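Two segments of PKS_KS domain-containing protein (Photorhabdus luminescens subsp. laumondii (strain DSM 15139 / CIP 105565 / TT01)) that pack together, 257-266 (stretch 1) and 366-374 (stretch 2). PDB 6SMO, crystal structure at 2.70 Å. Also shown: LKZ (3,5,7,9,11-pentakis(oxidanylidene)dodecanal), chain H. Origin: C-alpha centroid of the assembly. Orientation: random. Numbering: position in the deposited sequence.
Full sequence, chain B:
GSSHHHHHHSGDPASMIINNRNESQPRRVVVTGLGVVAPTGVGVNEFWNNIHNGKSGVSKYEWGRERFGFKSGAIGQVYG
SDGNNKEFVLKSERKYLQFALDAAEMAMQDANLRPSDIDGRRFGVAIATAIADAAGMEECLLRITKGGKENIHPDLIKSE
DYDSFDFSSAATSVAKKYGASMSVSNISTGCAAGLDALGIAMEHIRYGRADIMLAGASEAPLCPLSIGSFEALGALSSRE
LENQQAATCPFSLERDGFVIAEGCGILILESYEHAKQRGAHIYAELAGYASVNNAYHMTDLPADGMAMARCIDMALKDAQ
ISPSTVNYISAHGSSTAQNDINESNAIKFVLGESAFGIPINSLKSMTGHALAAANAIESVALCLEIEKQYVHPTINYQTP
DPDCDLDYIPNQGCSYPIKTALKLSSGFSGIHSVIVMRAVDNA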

# COMPACT_ATOMS: atom_id res chain seq x y z
N GLY B 257 12.84 5.49 18.57
CA GLY B 257 12.05 5.85 17.37
C GLY B 257 12.91 5.95 16.12
O GLY B 257 14.15 6.00 16.25
N PHE B 258 12.27 5.99 14.95
CA PHE B 258 12.93 6.05 13.62
C PHE B 258 13.10 7.51 13.18
O PHE B 258 12.18 8.32 13.43
N VAL B 259 14.24 7.83 12.57
CA VAL B 259 14.52 9.13 11.90
C VAL B 259 13.92 9.06 10.49
O VAL B 259 14.43 8.25 9.68
N ILE B 260 12.88 9.85 10.21
CA ILE B 260 12.17 9.88 8.89
C ILE B 260 13.14 10.41 7.83
O ILE B 260 13.99 11.26 8.17
N ALA B 261 13.02 9.92 6.60
CA ALA B 261 13.91 10.23 5.45
C ALA B 261 13.10 10.24 4.15
O ALA B 261 11.93 9.82 4.18
N GLU B 262 13.71 10.71 3.06
CA GLU B 262 13.15 10.69 1.69
C GLU B 262 14.13 9.96 0.76
O GLU B 262 15.28 9.72 1.20
N GLY B 263 13.70 9.63 -0.45
CA GLY B 263 14.54 9.00 -1.49
C GLY B 263 13.76 8.05 -2.37
O GLY B 263 12.52 8.01 -2.25
N CYS B 264 14.47 7.30 -3.22
CA CYS B 264 13.90 6.32 -4.18
C CYS B 264 14.94 5.25 -4.52
O CYS B 264 16.13 5.60 -4.66
N GLY B 265 14.50 4.00 -4.63
CA GLY B 265 15.28 2.86 -5.14
C GLY B 265 14.58 2.22 -6.33
O GLY B 265 13.36 2.02 -6.24
N ILE B 266 15.32 1.95 -7.41
CA ILE B 266 14.79 1.30 -8.65
C ILE B 266 15.74 0.16 -9.04
O ILE B 266 16.95 0.42 -9.21
N MET B 366 22.18 4.98 8.73
CA MET B 366 22.85 6.01 7.90
C MET B 366 21.81 6.83 7.13
O MET B 366 21.93 8.07 7.11
N THR B 367 20.83 6.16 6.51
CA THR B 367 19.84 6.75 5.56
C THR B 367 18.63 7.33 6.31
O THR B 367 18.03 8.29 5.79
N GLY B 368 18.28 6.77 7.47
CA GLY B 368 16.99 7.01 8.14
C GLY B 368 15.90 6.18 7.49
O GLY B 368 16.25 5.26 6.72
N HIS B 369 14.64 6.49 7.78
CA HIS B 369 13.48 5.70 7.30
C HIS B 369 12.70 6.44 6.21
O HIS B 369 12.07 7.44 6.51
N ALA B 370 12.71 5.89 4.99
CA ALA B 370 12.04 6.46 3.81
C ALA B 370 10.75 5.68 3.52
O ALA B 370 10.29 5.73 2.39
N LEU B 371 10.25 4.96 4.52
CA LEU B 371 8.99 4.17 4.44
C LEU B 371 9.11 3.12 3.34
O LEU B 371 9.96 2.25 3.48
N ALA B 372 8.25 3.19 2.33
CA ALA B 372 8.26 2.24 1.20
C ALA B 372 9.60 2.33 0.46
O ALA B 372 10.17 1.29 0.13
N ALA B 373 10.13 3.55 0.30
CA ALA B 373 11.40 3.78 -0.42
C ALA B 373 12.58 3.07 0.27
O ALA B 373 13.50 2.67 -0.45
N ALA B 374 12.56 2.95 1.60
CA ALA B 374 13.64 2.30 2.38
C ALA B 374 13.84 0.85 1.93
O ALA B 374 14.99 0.44 1.88

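The contact is built on a short backbone match, and the side chains are fitted around it. Ile 260 and His 369 form a single beta bridge: His 369 N donates to Val 259 O at 2.6 Å, and Ala 261 N donates to His 369 O at 2.7 Å, the second with a more bent N-H...O angle of 134°. Two CA-H...O contacts extend the pairing, Ile 260 CA to His 369 O and Ala 370 CA to Ala 261 O, both at 3.4 Å. The backbones run close here, Val 259 CA to Gly 368 CA 5.0 Å, Ile 260 CA to His 369 CA 4.7 Å and Ala 261 CA to Ala 370 CA 4.5 Å, and Ala 261, Ala 370, Gly 368 and Gly 263 lie at or near this close-set stretch.

The aromatic contact lies at one end. Phe 258 points toward stretch 2 with chi1 in p, and His 369, set sideways with chi1 in t, meets it edge to face: the edge of the imidazole is directed at the phenyl face, with ring centroids 5.0 Å apart and planes at 72°. The closest atoms are Phe 258 CD1 and His 369 CB at 3.6 Å. His 369 has the largest covered area of any residue here; its N and O make the two backbone hydrogen bonds, and its ring meets Phe 258.

Small apolar groups fill the rest. Ala 261 points toward stretch 2 and rests its CB 3.2 Å from Thr 367 O, 3.8 Å from Gly 368 C and 4.4 Å from Ala 370 CB. Ala 373 also points in, its CB 3.3 Å from Gly 263 O, at the start of the strand. The inward methyls of Ala 261 and Ala 373 thus make their closest contacts with backbone carbonyl oxygens. Gly 368 follows a helix with positive phi, which itself favours glycine; moreover, an ideal CB there would point toward stretch 1 and sit 2.7 Å from Val 259 O, a clash, and 3.2 Å from Ala 261 CB. Gly 263 is required by its own backbone angles, at which a CB would jam against the preceding carbonyl.

Three side chains point away: Ile 260 (chi1 t, chi2 t), Cys 264 (chi1 t) and Glu 262 (chi1 p), whose carboxylate oxygens are hydrogen-bonded elsewhere in the structure. Val 259, chi1 t, lies sideways. Leu 371, chi1 m and chi2 t, also leaves its CA sideways, but the end of its side chain comes nearer to stretch 1, with Leu 371 CD2 4.6 Å from Phe 258 CE1.

The imidazole nitrogens look to other partners. While the ring's edge is toward Phe 258, His 369 NE2 lies 2.9 Å from O19 of the bound polyketone LKZ, and His 369 ND1 is 3.1 Å from Leu 371 N. Leu 371 CD2 approaches the same ligand oxygen, O19, at 3.2 Å. In this t rotamer the same ring meets the Phe 258 face with its edge and places NE2 near the ligand.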

# COMPACT_ATOMS: atom_id res chain seq x y z
CB PHE B 258 12.17 5.22 12.58
CG PHE B 258 10.83 5.76 12.13
CD1 PHE B 258 10.75 6.73 11.15
CD2 PHE B 258 9.65 5.27 12.67
CE1 PHE B 258 9.52 7.21 10.73
CE2 PHE B 258 8.42 5.75 12.25
CZ PHE B 258 8.35 6.72 11.28
CB VAL B 259 16.02 9.45 11.86
CG1 VAL B 259 16.33 10.67 11.00
CG2 VAL B 259 16.60 9.62 13.25
CB ILE B 260 10.87 10.71 8.96
CG1 ILE B 260 9.97 10.43 7.75
CG2 ILE B 260 11.17 12.19 9.12
CD1 ILE B 260 8.53 10.83 7.96
CB ALA B 261 15.03 9.22 5.39
CB GLU B 262 12.85 12.11 1.19
CG GLU B 262 14.08 13.01 1.12
CD GLU B 262 13.82 14.41 0.58
OE1 GLU B 262 14.78 15.19 0.51
OE2 GLU B 262 12.66 14.71 0.23
CB CYS B 264 13.44 7.02 -5.46
SG CYS B 264 12.84 5.88 -6.73
CB ILE B 266 14.62 2.32 -9.79
CG1 ILE B 266 13.62 3.42 -9.44
CG2 ILE B 266 14.25 1.62 -11.09
CD1 ILE B 266 12.19 2.95 -9.30
CB MET B 366 23.82 5.36 6.90
CG MET B 366 24.89 4.53 7.57
SD MET B 366 26.10 3.88 6.40
CE MET B 366 25.57 2.17 6.28
CB THR B 367 19.35 5.72 4.54
OG1 THR B 367 18.95 4.54 5.25
CG2 THR B 367 20.40 5.37 3.51
CB HIS B 369 12.61 5.29 8.49
CG HIS B 369 11.71 4.13 8.23
ND1 HIS B 369 11.53 3.61 6.99
CD2 HIS B 369 10.91 3.42 9.05
CE1 HIS B 369 10.67 2.61 7.04
NE2 HIS B 369 10.29 2.48 8.29
CB ALA B 370 12.97 6.46 2.63
CB LEU B 371 7.77 5.08 4.26
CG LEU B 371 7.78 6.40 5.02
CD1 LEU B 371 6.47 7.13 4.85
CD2 LEU B 371 8.09 6.20 6.49
CB ALA B 372 7.14 2.57 0.26
CB ALA B 373 11.64 5.25 -0.60
CB ALA B 374 13.31 2.35 3.84
C4 LKZ H . 0.99 9.50 7.38
C5 LKZ H . 0.40 8.31 6.68
C6 LKZ H . 1.32 7.54 5.72
C7 LKZ H . 1.63 6.19 6.32
C8 LKZ H . 2.46 5.17 5.53
C10 LKZ H . 5.59 2.12 8.38
C22 LKZ H . 0.56 10.75 6.63
C11 LKZ H . 6.71 2.67 7.53
O19 LKZ H . 7.58 3.39 7.98
C3 LKZ H . 4.35 2.39 7.56
O23 LKZ H . 3.58 1.49 7.29
C2 LKZ H . 4.19 3.80 6.98
C9 LKZ H . 2.76 4.01 6.47
O20 LKZ H . 1.85 3.31 6.88
O21 LKZ H . 1.26 5.94 7.45
O22 LKZ H . -0.76 8.01 6.86
O24 LKZ H . -0.42 11.41 6.97
C23 LKZ H . 1.41 11.13 5.44